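Long-range contacts in putative glyoxalase superfamily protein (Ralstonia eutropha, PDB 3IUZ), which probably acts as an iron(II)-dependent dioxygenase of the 2-oxoadipate dioxygenase/decarboxylase family, forming 2-hydroxyglutarate: residues A[5-10]-A[21-26]; A[40-45]-A[130-135]; A[104-109]-A[169-174]; A[108-113]-A[177-182]. All blocks are in the same frame, centred on the assembly; numbering follows the deposited sequence. Where two conformers were deposited one is given.

Contact 1 of 4, residues A[5-10]-A[21-26]; sequences NIATLL and HLLSLV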
loop_
_atom_site.group_PDB
_atom_site.type_symbol
_atom_site.label_atom_id
_atom_site.label_comp_id
_atom_site.label_asym_id
_atom_site.label_seq_id
_atom_site.Cartn_x
_atom_site.Cartn_y
_atom_site.Cartn_z
ATOM N N ASN A 5 19.133 -12.981 -1.169
ATOM C CA ASN A 5 19.208 -11.519 -1.125
ATOM C C ASN A 5 17.937 -10.919 -0.513
ATOM O O ASN A 5 18.036 -10.094 0.377
ATOM C CB ASN A 5 19.498 -10.901 -2.472
ATOM C CG ASN A 5 20.985 -10.800 -2.735
ATOM O OD1 ASN A 5 21.801 -11.340 -1.972
ATOM N ND2 ASN A 5 21.346 -10.119 -3.805
ATOM N N ILE A 6 16.777 -11.377 -0.965
ATOM C CA ILE A 6 15.501 -10.866 -0.432
ATOM C C ILE A 6 15.390 -11.231 1.064
ATOM O O ILE A 6 14.984 -10.422 1.900
ATOM C CB ILE A 6 14.291 -11.348 -1.241
ATOM C CG1 ILE A 6 14.227 -10.566 -2.572
ATOM C CG2 ILE A 6 12.983 -11.116 -0.448
ATOM C CD1 ILE A 6 13.473 -11.247 -3.690
ATOM N N ALA A 7 15.815 -12.429 1.413
ATOM C CA ALA A 7 15.728 -12.863 2.795
ATOM C C ALA A 7 16.581 -11.937 3.686
ATOM O O ALA A 7 16.180 -11.570 4.796
ATOM C CB ALA A 7 16.148 -14.348 2.926
ATOM N N THR A 8 17.774 -11.609 3.238
ATOM C CA THR A 8 18.673 -10.715 4.000
ATOM C C THR A 8 18.084 -9.315 4.148
ATOM O O THR A 8 18.062 -8.747 5.246
ATOM C CB THR A 8 20.031 -10.606 3.337
ATOM O OG1 THR A 8 20.556 -11.920 3.188
ATOM C CG2 THR A 8 21.060 -9.740 4.198
ATOM N N LEU A 9 17.551 -8.778 3.052
ATOM C CA LEU A 9 16.889 -7.480 3.094
ATOM C C LEU A 9 15.713 -7.479 4.095
ATOM O O LEU A 9 15.533 -6.511 4.839
ATOM C CB LEU A 9 16.389 -7.092 1.682
ATOM C CG LEU A 9 17.463 -6.869 0.621
ATOM C CD1 LEU A 9 16.822 -6.777 -0.792
ATOM C CD2 LEU A 9 18.302 -5.573 0.980
ATOM N N LEU A 10 14.917 -8.539 4.082
ATOM C CA LEU A 10 13.790 -8.712 5.014
ATOM C C LEU A 10 14.258 -8.805 6.465
ATOM O O LEU A 10 13.778 -8.085 7.364
ATOM C CB LEU A 10 12.973 -9.988 4.660
ATOM C CG LEU A 10 12.085 -9.898 3.407
ATOM C CD1 LEU A 10 11.115 -11.080 3.271
ATOM C CD2 LEU A 10 11.308 -8.633 3.405
ATOM N N HIS A 21 8.573 -16.503 8.639
ATOM C CA HIS A 21 7.133 -16.671 8.382
ATOM C C HIS A 21 6.766 -16.046 7.029
ATOM O O HIS A 21 6.072 -16.650 6.207
ATOM C CB HIS A 21 6.322 -15.986 9.487
ATOM C CG HIS A 21 4.850 -15.867 9.202
ATOM N ND1 HIS A 21 3.993 -16.955 9.190
ATOM C CD2 HIS A 21 4.068 -14.779 8.990
ATOM C CE1 HIS A 21 2.764 -16.547 8.925
ATOM N NE2 HIS A 21 2.775 -15.229 8.826
ATOM N N LEU A 22 7.261 -14.835 6.802
ATOM C CA LEU A 22 6.939 -14.122 5.589
ATOM C C LEU A 22 7.434 -14.890 4.329
ATOM O O LEU A 22 6.716 -14.963 3.318
ATOM C CB LEU A 22 7.505 -12.695 5.663
ATOM C CG LEU A 22 6.762 -11.685 4.792
ATOM C CD1 LEU A 22 5.266 -11.641 5.121
ATOM C CD2 LEU A 22 7.417 -10.317 4.930
ATOM N N LEU A 23 8.629 -15.481 4.405
ATOM C CA LEU A 23 9.193 -16.165 3.242
ATOM C C LEU A 23 8.446 -17.475 3.010
ATOM O O LEU A 23 8.334 -17.940 1.888
ATOM C CB LEU A 23 10.706 -16.408 3.369
ATOM C CG LEU A 23 11.654 -15.197 3.272
ATOM C CD1 LEU A 23 13.065 -15.575 3.689
ATOM C CD2 LEU A 23 11.683 -14.584 1.875
ATOM N N SER A 24 7.910 -18.094 4.056
ATOM C CA SER A 24 7.147 -19.294 3.796
ATOM C C SER A 24 5.747 -18.953 3.275
ATOM O O SER A 24 5.142 -19.767 2.622
ATOM C CB SER A 24 7.063 -20.168 5.032
ATOM O OG SER A 24 6.117 -19.615 5.905
ATOM N N LEU A 25 5.268 -17.738 3.512
ATOM C CA LEU A 25 3.891 -17.361 3.158
ATOM C C LEU A 25 3.781 -16.742 1.742
ATOM O O LEU A 25 2.924 -17.141 0.961
ATOM C CB LEU A 25 3.357 -16.345 4.165
ATOM C CG LEU A 25 1.981 -15.762 3.910
ATOM C CD1 LEU A 25 0.897 -16.849 3.978
ATOM C CD2 LEU A 25 1.751 -14.563 4.906
ATOM N N VAL A 26 4.635 -15.760 1.461
ATOM C CA VAL A 26 4.506 -14.898 0.296
ATOM C C VAL A 26 5.480 -15.327 -0.806
ATOM O O VAL A 26 6.704 -15.324 -0.592
ATOM C CB VAL A 26 4.793 -13.458 0.646
ATOM C CG1 VAL A 26 4.612 -12.541 -0.596
ATOM C CG2 VAL A 26 3.866 -13.010 1.784
#
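Leu23 reaches from helix 16-25 to the flank of helix 4-14 and turns its two methyls to different neighbours. CD1 presses on the methyl of Ala7, with Leu23 CD1 and Ala7 CB only 3.4 Å apart, tighter than ordinary van der Waals contact. CD2 turns to Leu10, where Leu23 CD2 lies 3.8 Å from Leu10 CD1, the two side chains meeting at a slant. Leu23 has CG anti to its carbonyl carbon (chi1 -71°), which places the branch point that spreads these methyls over helix 4-14. A small residue suits position 7, because the single methyl of alanine lets the leucine come close to the helix backbone.

Leu10 CD1 serves both leucines. Besides Leu23 it meets Leu22, whose CD2 stands 4.1 Å from Leu10 CD1, and here the side chains cross at about a right angle. In Leu22, CG is anti to the backbone N, unlike Leu23, and the branch points of the neighbouring leucines are thus swung to different positions. Ile6 adds a looser touch, Ile6 CG2 to Leu23 CD2 at 4.4 Å. No hydrogen bond spans the segments; branched aliphatic chains suit a seam made by apolar packing. Beneath it, Ile6 and Leu10 also rest on Met51 of helix 42-60, and Leu10 on Val52.

The segment axes approach to 11.0 Å and run at 141° to each other, nearer antiparallel than perpendicular. With only a short connection between the two helices, this is the geometry of an alpha-alpha hairpin, packed by leucines at the N terminus of the chain.

Contact 2 of 4, residues A[40-45]-A[130-135]; sequences ATRAEI and YAHADA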
loop_
_atom_site.group_PDB
_atom_site.type_symbol
_atom_site.label_atom_id
_atom_site.label_comp_id
_atom_site.label_asym_id
_atom_site.label_seq_id
_atom_site.Cartn_x
_atom_site.Cartn_y
_atom_site.Cartn_z
ATOM N N ALA A 40 22.383 -6.049 -4.074
ATOM C CA ALA A 40 20.947 -6.078 -4.224
ATOM C C ALA A 40 20.520 -5.225 -5.397
ATOM O O ALA A 40 20.815 -4.002 -5.474
ATOM C CB ALA A 40 20.247 -5.632 -2.945
ATOM N N THR A 41 19.836 -5.870 -6.332
ATOM C CA THR A 41 19.310 -5.130 -7.470
ATOM C C THR A 41 18.052 -4.324 -7.100
ATOM O O THR A 41 17.391 -4.622 -6.111
ATOM C CB THR A 41 18.949 -6.056 -8.606
ATOM O OG1 THR A 41 17.912 -6.967 -8.201
ATOM C CG2 THR A 41 20.177 -6.868 -9.075
ATOM N N ARG A 42 17.663 -3.378 -7.957
ATOM C CA ARG A 42 16.455 -2.614 -7.699
ATOM C C ARG A 42 15.214 -3.485 -7.636
ATOM O O ARG A 42 14.318 -3.202 -6.822
ATOM C CB ARG A 42 16.222 -1.490 -8.699
ATOM C CG ARG A 42 15.910 -1.916 -10.071
ATOM C CD ARG A 42 15.658 -0.719 -10.977
ATOM N NE ARG A 42 15.205 -1.178 -12.277
ATOM C CZ ARG A 42 14.913 -0.402 -13.310
ATOM N NH1 ARG A 42 15.038 0.931 -13.244
ATOM N NH2 ARG A 42 14.500 -0.979 -14.418
ATOM N N ALA A 43 15.140 -4.506 -8.497
ATOM C CA ALA A 43 14.038 -5.486 -8.440
ATOM C C ALA A 43 13.966 -6.217 -7.084
ATOM O O ALA A 43 12.895 -6.364 -6.480
ATOM C CB ALA A 43 14.177 -6.498 -9.541
ATOM N N GLU A 44 15.092 -6.748 -6.637
ATOM C CA GLU A 44 15.136 -7.371 -5.324
ATOM C C GLU A 44 14.700 -6.401 -4.198
ATOM O O GLU A 44 13.954 -6.792 -3.280
ATOM C CB GLU A 44 16.536 -7.877 -5.029
ATOM C CG GLU A 44 16.976 -9.041 -5.942
ATOM C CD GLU A 44 18.440 -9.408 -5.840
ATOM O OE1 GLU A 44 19.250 -8.634 -5.263
ATOM O OE2 GLU A 44 18.786 -10.499 -6.344
ATOM N N ILE A 45 15.189 -5.163 -4.261
ATOM C CA ILE A 45 14.870 -4.202 -3.243
ATOM C C ILE A 45 13.379 -3.885 -3.281
ATOM O O ILE A 45 12.715 -3.783 -2.220
ATOM C CB ILE A 45 15.743 -2.927 -3.367
ATOM C CG1 ILE A 45 17.170 -3.264 -2.938
ATOM C CG2 ILE A 45 15.189 -1.752 -2.533
ATOM C CD1 ILE A 45 18.259 -2.253 -3.521
ATOM N N TYR A 130 1.053 1.487 -10.924
ATOM C CA TYR A 130 2.517 1.455 -11.146
ATOM C C TYR A 130 2.991 0.009 -11.138
ATOM O O TYR A 130 2.804 -0.728 -10.156
ATOM C CB TYR A 130 3.243 2.281 -10.044
ATOM C CG TYR A 130 2.963 3.719 -10.277
ATOM C CD1 TYR A 130 3.685 4.416 -11.232
ATOM C CD2 TYR A 130 1.823 4.330 -9.717
ATOM C CE1 TYR A 130 3.393 5.757 -11.537
ATOM C CE2 TYR A 130 1.495 5.636 -10.014
ATOM C CZ TYR A 130 2.281 6.356 -10.928
ATOM O OH TYR A 130 1.927 7.634 -11.247
ATOM N N ALA A 131 3.638 -0.398 -12.232
ATOM C CA ALA A 131 4.193 -1.745 -12.351
ATOM C C ALA A 131 5.678 -1.665 -12.492
ATOM O O ALA A 131 6.211 -0.754 -13.134
ATOM C CB ALA A 131 3.608 -2.501 -13.593
ATOM N N HIS A 132 6.338 -2.673 -11.965
ATOM C CA HIS A 132 7.789 -2.699 -11.979
ATOM C C HIS A 132 8.353 -3.116 -13.327
ATOM O O HIS A 132 8.017 -4.187 -13.865
ATOM C CB HIS A 132 8.336 -3.569 -10.859
ATOM C CG HIS A 132 9.731 -3.213 -10.510
ATOM N ND1 HIS A 132 10.801 -3.663 -11.251
ATOM C CD2 HIS A 132 10.243 -2.392 -9.554
ATOM C CE1 HIS A 132 11.918 -3.137 -10.767
ATOM N NE2 HIS A 132 11.614 -2.389 -9.712
ATOM N N ALA A 133 9.249 -2.290 -13.856
ATOM C CA ALA A 133 9.792 -2.508 -15.216
ATOM C C ALA A 133 10.539 -3.834 -15.322
ATOM O O ALA A 133 10.645 -4.360 -16.396
ATOM C CB ALA A 133 10.724 -1.340 -15.638
ATOM N N ASP A 134 11.071 -4.366 -14.228
ATOM C CA ASP A 134 11.910 -5.563 -14.314
ATOM C C ASP A 134 11.124 -6.861 -14.168
ATOM O O ASP A 134 11.650 -7.925 -14.471
ATOM C CB ASP A 134 13.065 -5.566 -13.295
ATOM C CG ASP A 134 14.019 -4.400 -13.454
ATOM O OD1 ASP A 134 14.176 -3.857 -14.580
ATOM O OD2 ASP A 134 14.647 -4.025 -12.427
ATOM N N ALA A 135 9.894 -6.793 -13.681
ATOM C CA ALA A 135 9.073 -7.991 -13.465
ATOM C C ALA A 135 7.630 -7.522 -13.244
ATOM O O ALA A 135 7.105 -7.636 -12.124
ATOM C CB ALA A 135 9.596 -8.808 -12.228
HETATM O O HOH W 1 16.731 -5.013 -10.930
#
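Arg42 holds the carboxylate of Asp134 side-on, with one nitrogen for each oxygen. Arg42 NE donates to Asp134 OD2 at 2.9 Å, and Arg42 NH2 donates to Asp134 OD1, also at 2.9 Å; both bonds are nearly straight. Each oxygen is met on its syn side and lies close to the guanidinium plane, yet the two groups are not coplanar: their planes are turned 36° apart. Arginine suits the place because NE and NH2 present two parallel N-H donors to a carboxylate. Its CG sits between the backbone N and carbonyl carbon (chi1 68°), the crowded position, and from there the chain runs extended to NE.

A water gives OD2 a further partner. It donates to Asp134 OD2 at 2.7 Å and accepts from Ala43 N at 3.0 Å, joining the carboxylate to an N-H of the first helical turn. The small side chain of Ala43 lets the aspartate come near, its CB 3.8 Å from Asp134 OD2. The His132 ring lies beside Ala43, with His132 CE1 3.9 Å from Ala43 CA.

Further out, His132 ND1 accepts from Asp134 N, steadying the type I turn that carries the aspartate, while NE2 is hydrogen-bonded to Leu110 O. On the other segment, Thr41 and Glu44 form a capping box that fixes the start of helix 42-60. Arg42 NH2 also bonds a hexaethylene glycol, probably from the crystallisation liquor.

The opposite charges of the pair would be expected largely to offset one another, and the start of the helix, with its outward N-H groups, would probably add to the stabilisation of the carboxylate.

Contact 3 of 4, residues A[104-109]-A[169-174]; sequences TRILRP and DPLTPR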
loop_
_atom_site.group_PDB
_atom_site.type_symbol
_atom_site.label_atom_id
_atom_site.label_comp_id
_atom_site.label_asym_id
_atom_site.label_seq_id
_atom_site.Cartn_x
_atom_site.Cartn_y
_atom_site.Cartn_z
ATOM N N THR A 104 5.419 8.905 -6.317
ATOM C CA THR A 104 6.107 8.639 -7.584
ATOM C C THR A 104 7.629 8.964 -7.497
ATOM O O THR A 104 8.421 8.314 -8.146
ATOM C CB THR A 104 5.480 9.367 -8.765
ATOM O OG1 THR A 104 5.270 10.726 -8.453
ATOM C CG2 THR A 104 4.099 8.715 -9.121
ATOM N N ARG A 105 7.987 9.974 -6.722
ATOM C CA ARG A 105 9.371 10.311 -6.409
ATOM C C ARG A 105 10.141 9.176 -5.698
ATOM O O ARG A 105 11.371 9.216 -5.666
ATOM C CB ARG A 105 9.451 11.567 -5.569
ATOM C CG ARG A 105 9.056 11.356 -4.079
ATOM C CD ARG A 105 8.868 12.629 -3.287
ATOM N NE ARG A 105 8.295 12.344 -1.967
ATOM C CZ ARG A 105 8.566 13.000 -0.836
ATOM N NH1 ARG A 105 9.405 14.032 -0.791
ATOM N NH2 ARG A 105 7.938 12.650 0.270
ATOM N N ILE A 106 9.406 8.179 -5.164
ATOM C CA ILE A 106 9.960 6.987 -4.569
ATOM C C ILE A 106 9.867 5.813 -5.550
ATOM O O ILE A 106 10.856 5.109 -5.802
ATOM C CB ILE A 106 9.217 6.596 -3.245
ATOM C CG1 ILE A 106 9.319 7.683 -2.169
ATOM C CG2 ILE A 106 9.712 5.242 -2.725
ATOM C CD1 ILE A 106 8.339 7.462 -0.905
ATOM N N LEU A 107 8.679 5.574 -6.109
ATOM C CA LEU A 107 8.480 4.374 -6.908
ATOM C C LEU A 107 9.272 4.414 -8.218
ATOM O O LEU A 107 9.689 3.373 -8.712
ATOM C CB LEU A 107 6.987 4.196 -7.268
ATOM C CG LEU A 107 6.056 4.095 -6.052
ATOM C CD1 LEU A 107 4.589 3.974 -6.361
ATOM C CD2 LEU A 107 6.494 2.916 -5.171
ATOM N N ARG A 108 9.425 5.613 -8.796
ATOM C CA ARG A 108 10.076 5.759 -10.104
ATOM C C ARG A 108 11.545 5.340 -9.994
ATOM O O ARG A 108 11.954 4.461 -10.712
ATOM C CB ARG A 108 9.889 7.166 -10.657
ATOM C CG ARG A 108 8.457 7.465 -11.035
ATOM C CD ARG A 108 7.982 6.794 -12.308
ATOM N NE ARG A 108 8.548 7.458 -13.461
ATOM C CZ ARG A 108 9.264 6.906 -14.423
ATOM N NH1 ARG A 108 9.538 5.607 -14.444
ATOM N NH2 ARG A 108 9.751 7.693 -15.385
ATOM N N PRO A 109 12.313 5.892 -9.045
ATOM C CA PRO A 109 13.700 5.418 -8.952
ATOM C C PRO A 109 13.842 3.949 -8.474
ATOM O O PRO A 109 14.847 3.294 -8.741
ATOM C CB PRO A 109 14.323 6.393 -7.956
ATOM C CG PRO A 109 13.134 6.976 -7.202
ATOM C CD PRO A 109 12.087 7.083 -8.196
ATOM N N ASP A 169 7.374 15.664 5.799
ATOM C CA ASP A 169 7.932 14.892 4.685
ATOM C C ASP A 169 8.776 13.756 5.224
ATOM O O ASP A 169 9.880 13.963 5.787
ATOM C CB ASP A 169 8.740 15.779 3.728
ATOM C CG ASP A 169 9.214 15.013 2.475
ATOM O OD1 ASP A 169 9.099 13.766 2.459
ATOM O OD2 ASP A 169 9.674 15.671 1.500
ATOM N N PRO A 170 8.273 12.518 5.099
ATOM C CA PRO A 170 9.026 11.379 5.625
ATOM C C PRO A 170 10.238 10.923 4.815
ATOM O O PRO A 170 11.034 10.119 5.299
ATOM C CB PRO A 170 7.969 10.266 5.597
ATOM C CG PRO A 170 7.246 10.586 4.313
ATOM C CD PRO A 170 7.089 12.062 4.345
ATOM N N LEU A 171 10.400 11.427 3.603
ATOM C CA LEU A 171 11.487 10.957 2.720
ATOM C C LEU A 171 12.787 11.720 3.017
ATOM O O LEU A 171 13.028 12.776 2.474
ATOM C CB LEU A 171 11.062 11.155 1.265
ATOM C CG LEU A 171 11.975 10.422 0.254
ATOM C CD1 LEU A 171 11.871 8.935 0.381
ATOM C CD2 LEU A 171 11.638 10.858 -1.190
ATOM N N THR A 172 13.631 11.132 3.836
ATOM C CA THR A 172 14.760 11.810 4.410
ATOM C C THR A 172 15.885 12.002 3.345
ATOM O O THR A 172 15.862 11.357 2.289
ATOM C CB THR A 172 15.330 11.013 5.573
ATOM O OG1 THR A 172 16.021 9.858 5.086
ATOM C CG2 THR A 172 14.248 10.640 6.631
ATOM N N PRO A 173 16.892 12.825 3.663
ATOM C CA PRO A 173 17.988 13.012 2.712
ATOM C C PRO A 173 18.778 11.749 2.443
ATOM O O PRO A 173 19.240 11.538 1.333
ATOM C CB PRO A 173 18.881 14.046 3.377
ATOM C CG PRO A 173 18.078 14.667 4.500
ATOM C CD PRO A 173 16.874 13.855 4.723
ATOM N N ARG A 174 18.964 10.941 3.475
ATOM C CA ARG A 174 19.648 9.681 3.321
ATOM C C ARG A 174 18.807 8.752 2.434
ATOM O O ARG A 174 19.367 8.006 1.617
ATOM C CB ARG A 174 19.886 9.067 4.691
ATOM C CG ARG A 174 20.566 7.727 4.625
ATOM C CD ARG A 174 22.038 7.831 4.214
ATOM N NE ARG A 174 22.637 6.502 4.222
ATOM C CZ ARG A 174 23.748 6.164 3.582
ATOM N NH1 ARG A 174 24.468 7.057 2.876
ATOM N NH2 ARG A 174 24.130 4.925 3.622
#
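Asp169 opens an Asx turn just ahead of helix 173-185, and Arg105 of helix 101-110 bonds end-on to its carboxylate. Arg105 NH1 donates to Asp169 OD2 at 2.8 Å, and Arg105 NH2 donates to Asp169 OD1 at 2.7 Å. The side chains reach each other tip to tip, their flat groups turned 35° apart. OD1 carries a second bond, from Leu171 N at 2.9 Å, which is the bond that makes the turn; this N-H and Arg105 NH2 come from opposite faces of the carboxylate plane. Aspartate suits the site, its short side chain reaching forward to the N-H two residues on while its charge answers the arginine.

Leu171 covers one face of the guanidinium. Its CB is 3.6 Å from Arg105 NH2, offset toward the rim of the group, and Leu171 CD2 is 3.7 Å from Arg105 NE. That NE also bonds Ala102 O, which helps fix the rotation of the guanidinium. The other leucine methyl meets Ile106, with Leu171 CD1 3.8 Å from Ile106 CG1, as the two side chains slide past each other in opposite directions. Leu200 of helix 190-200 touches both Ile106 and Leu171.

Next along the chain, Thr172 OG1 bonds Ala175 N, and Pro173 occupies the first helical turn, where no backbone N-H is needed. The Asx turn and the threonine N-cap thus follow one another at the entry to helix 173-185, and the salt bridge ties that entry to helix 101-110.

Contact 4 of 4, residues A[108-113]-A[177-182]; sequences RPLGYR and TLLWQL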
loop_
_atom_site.group_PDB
_atom_site.type_symbol
_atom_site.label_atom_id
_atom_site.label_comp_id
_atom_site.label_asym_id
_atom_site.label_seq_id
_atom_site.Cartn_x
_atom_site.Cartn_y
_atom_site.Cartn_z
ATOM N N ARG A 108 9.425 5.613 -8.796
ATOM C CA ARG A 108 10.076 5.759 -10.104
ATOM C C ARG A 108 11.545 5.340 -9.994
ATOM O O ARG A 108 11.954 4.461 -10.712
ATOM C CB ARG A 108 9.889 7.166 -10.657
ATOM C CG ARG A 108 8.457 7.465 -11.035
ATOM C CD ARG A 108 7.982 6.794 -12.308
ATOM N NE ARG A 108 8.548 7.458 -13.461
ATOM C CZ ARG A 108 9.264 6.906 -14.423
ATOM N NH1 ARG A 108 9.538 5.607 -14.444
ATOM N NH2 ARG A 108 9.751 7.693 -15.385
ATOM N N PRO A 109 12.313 5.892 -9.045
ATOM C CA PRO A 109 13.700 5.418 -8.952
ATOM C C PRO A 109 13.842 3.949 -8.474
ATOM O O PRO A 109 14.847 3.294 -8.741
ATOM C CB PRO A 109 14.323 6.393 -7.956
ATOM C CG PRO A 109 13.134 6.976 -7.202
ATOM C CD PRO A 109 12.087 7.083 -8.196
ATOM N N LEU A 110 12.854 3.409 -7.771
ATOM C CA LEU A 110 12.813 1.964 -7.491
ATOM C C LEU A 110 12.650 1.077 -8.732
ATOM O O LEU A 110 12.924 -0.112 -8.659
ATOM C CB LEU A 110 11.708 1.599 -6.540
ATOM C CG LEU A 110 11.946 1.966 -5.066
ATOM C CD1 LEU A 110 10.637 1.683 -4.226
ATOM C CD2 LEU A 110 13.196 1.301 -4.419
ATOM N N GLY A 111 12.183 1.659 -9.840
ATOM C CA GLY A 111 12.026 0.922 -11.084
ATOM C C GLY A 111 10.586 0.786 -11.573
ATOM O O GLY A 111 10.343 0.079 -12.526
ATOM N N TYR A 112 9.617 1.419 -10.904
ATOM C CA TYR A 112 8.229 1.388 -11.367
ATOM C C TYR A 112 7.968 2.402 -12.509
ATOM O O TYR A 112 8.617 3.446 -12.611
ATOM C CB TYR A 112 7.230 1.660 -10.221
ATOM C CG TYR A 112 7.206 0.551 -9.199
ATOM C CD1 TYR A 112 8.115 0.539 -8.150
ATOM C CD2 TYR A 112 6.258 -0.481 -9.273
ATOM C CE1 TYR A 112 8.091 -0.475 -7.195
ATOM C CE2 TYR A 112 6.254 -1.506 -8.359
ATOM C CZ TYR A 112 7.162 -1.495 -7.317
ATOM O OH TYR A 112 7.163 -2.504 -6.390
ATOM N N ARG A 113 6.950 2.074 -13.320
ATOM C CA ARG A 113 6.440 2.921 -14.369
ATOM C C ARG A 113 4.944 2.951 -14.274
ATOM O O ARG A 113 4.320 1.962 -13.914
ATOM C CB ARG A 113 6.766 2.339 -15.734
ATOM C CG ARG A 113 8.242 2.287 -16.015
ATOM C CD ARG A 113 8.480 1.573 -17.340
ATOM N NE ARG A 113 9.900 1.560 -17.655
ATOM C CZ ARG A 113 10.495 0.654 -18.436
ATOM N NH1 ARG A 113 9.795 -0.349 -18.971
ATOM N NH2 ARG A 113 11.809 0.739 -18.672
ATOM N N THR A 177 19.325 9.918 -1.045
ATOM C CA THR A 177 20.662 9.542 -1.462
ATOM C C THR A 177 20.710 8.114 -2.009
ATOM O O THR A 177 21.236 7.847 -3.132
ATOM C CB THR A 177 21.644 9.647 -0.270
ATOM O OG1 THR A 177 21.683 11.013 0.185
ATOM C CG2 THR A 177 23.060 9.166 -0.673
ATOM N N LEU A 178 20.114 7.183 -1.265
ATOM C CA LEU A 178 20.214 5.751 -1.618
ATOM C C LEU A 178 19.312 5.407 -2.823
ATOM O O LEU A 178 19.692 4.609 -3.688
ATOM C CB LEU A 178 19.874 4.863 -0.388
ATOM C CG LEU A 178 20.917 4.936 0.759
ATOM C CD1 LEU A 178 20.483 4.122 2.029
ATOM C CD2 LEU A 178 22.293 4.445 0.230
ATOM N N LEU A 179 18.138 6.030 -2.848
ATOM C CA LEU A 179 17.197 5.902 -3.949
ATOM C C LEU A 179 17.820 6.266 -5.313
ATOM O O LEU A 179 17.703 5.538 -6.287
ATOM C CB LEU A 179 16.024 6.829 -3.657
ATOM C CG LEU A 179 14.671 6.449 -4.198
ATOM C CD1 LEU A 179 14.468 4.949 -4.009
ATOM C CD2 LEU A 179 13.603 7.350 -3.473
ATOM N N TRP A 180 18.506 7.413 -5.372
ATOM C CA TRP A 180 19.096 7.891 -6.605
ATOM C C TRP A 180 20.423 7.216 -6.971
ATOM O O TRP A 180 20.720 7.118 -8.172
ATOM C CB TRP A 180 19.110 9.438 -6.594
ATOM C CG TRP A 180 17.700 9.868 -6.662
ATOM C CD1 TRP A 180 16.881 10.259 -5.627
ATOM C CD2 TRP A 180 16.849 9.741 -7.806
ATOM N NE1 TRP A 180 15.612 10.443 -6.087
ATOM C CE2 TRP A 180 15.562 10.128 -7.415
ATOM C CE3 TRP A 180 17.059 9.340 -9.130
ATOM C CZ2 TRP A 180 14.476 10.125 -8.303
ATOM C CZ3 TRP A 180 15.977 9.330 -10.006
ATOM C CH2 TRP A 180 14.706 9.772 -9.582
ATOM N N GLN A 181 21.187 6.703 -5.990
ATOM C CA GLN A 181 22.301 5.778 -6.272
ATOM C C GLN A 181 21.760 4.506 -6.947
ATOM O O GLN A 181 22.357 3.985 -7.898
ATOM C CB GLN A 181 23.066 5.384 -4.984
ATOM C CG GLN A 181 23.845 6.629 -4.442
ATOM C CD GLN A 181 24.642 6.361 -3.207
ATOM O OE1 GLN A 181 24.754 5.202 -2.761
ATOM N NE2 GLN A 181 25.196 7.429 -2.636
ATOM N N LEU A 182 20.636 4.018 -6.426
ATOM C CA LEU A 182 20.001 2.799 -6.904
ATOM C C LEU A 182 19.526 3.022 -8.329
ATOM O O LEU A 182 19.755 2.174 -9.167
ATOM C CB LEU A 182 18.819 2.395 -6.019
ATOM C CG LEU A 182 18.033 1.139 -6.421
ATOM C CD1 LEU A 182 18.923 -0.102 -6.513
ATOM C CD2 LEU A 182 16.863 0.910 -5.439
#
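Pro109 and Trp180 meet in an apolar contact between the C-terminal end of helix 101-110 and the middle of helix 173-185, with a CH-pi interaction at its outer edge. Pro109 CB stands over one face of the indole, 3.7 Å from the centroid of the Trp180 six-membered ring and 11° off the ring normal. Pro109 CG lies nearer the rim, 3.6 Å from Trp180 CZ2. Trp180 CG is anti to the carbonyl carbon (chi1 -68°), and although CB leaves its helix pointing away from the partner segment, the indole swings back over the proline. A pyrrolidine ring suits this place, being compact, rigid and rich in C-H bonds that lie well on an aromatic face.

Just after this contact the first helix ends in a Schellman motif. Gly111 takes positive phi (116°), where a CB would press on the preceding carbonyl O, and the chain turns at once into strand 112-120. Arg108 NH1 spans this turn to Tyr112 O at 3.0 Å, the oxygen lying in the guanidinium plane.

Deeper in, Leu110 CD2 meets Leu182 CD2 at 3.8 Å, the side chains crossing at a slant. Leu179 touches both Pro109 and Leu110, but it was modelled in two conformers, so its close approach to the proline is doubtful in detail. Leu182 also packs on Ile45, and Leu110 on Leu49, bringing helix 42-60 against the same leucines.

Overall arrangement
From the N terminus, contact 1 closes first, a local hairpin complete before any other contact opens. It touches contact 2 through Asn5 and Glu44, which form a probable hydrogen bond. Contact 2 then closes a long loop from the start of helix 42-60 to the end of strand 125-132. Contacts 3 and 4 open inside that loop, at helix 101-110, and close beyond it at helix 173-185 and its entry, so both cross contact 2. They share Arg108 and Pro109 and have centres 8 Å apart. Strands 112-120 and 125-132, neighbours in the mixed sheet, link contacts 4 and 2, tying helix 42-60 and helix 173-185 to the sheet.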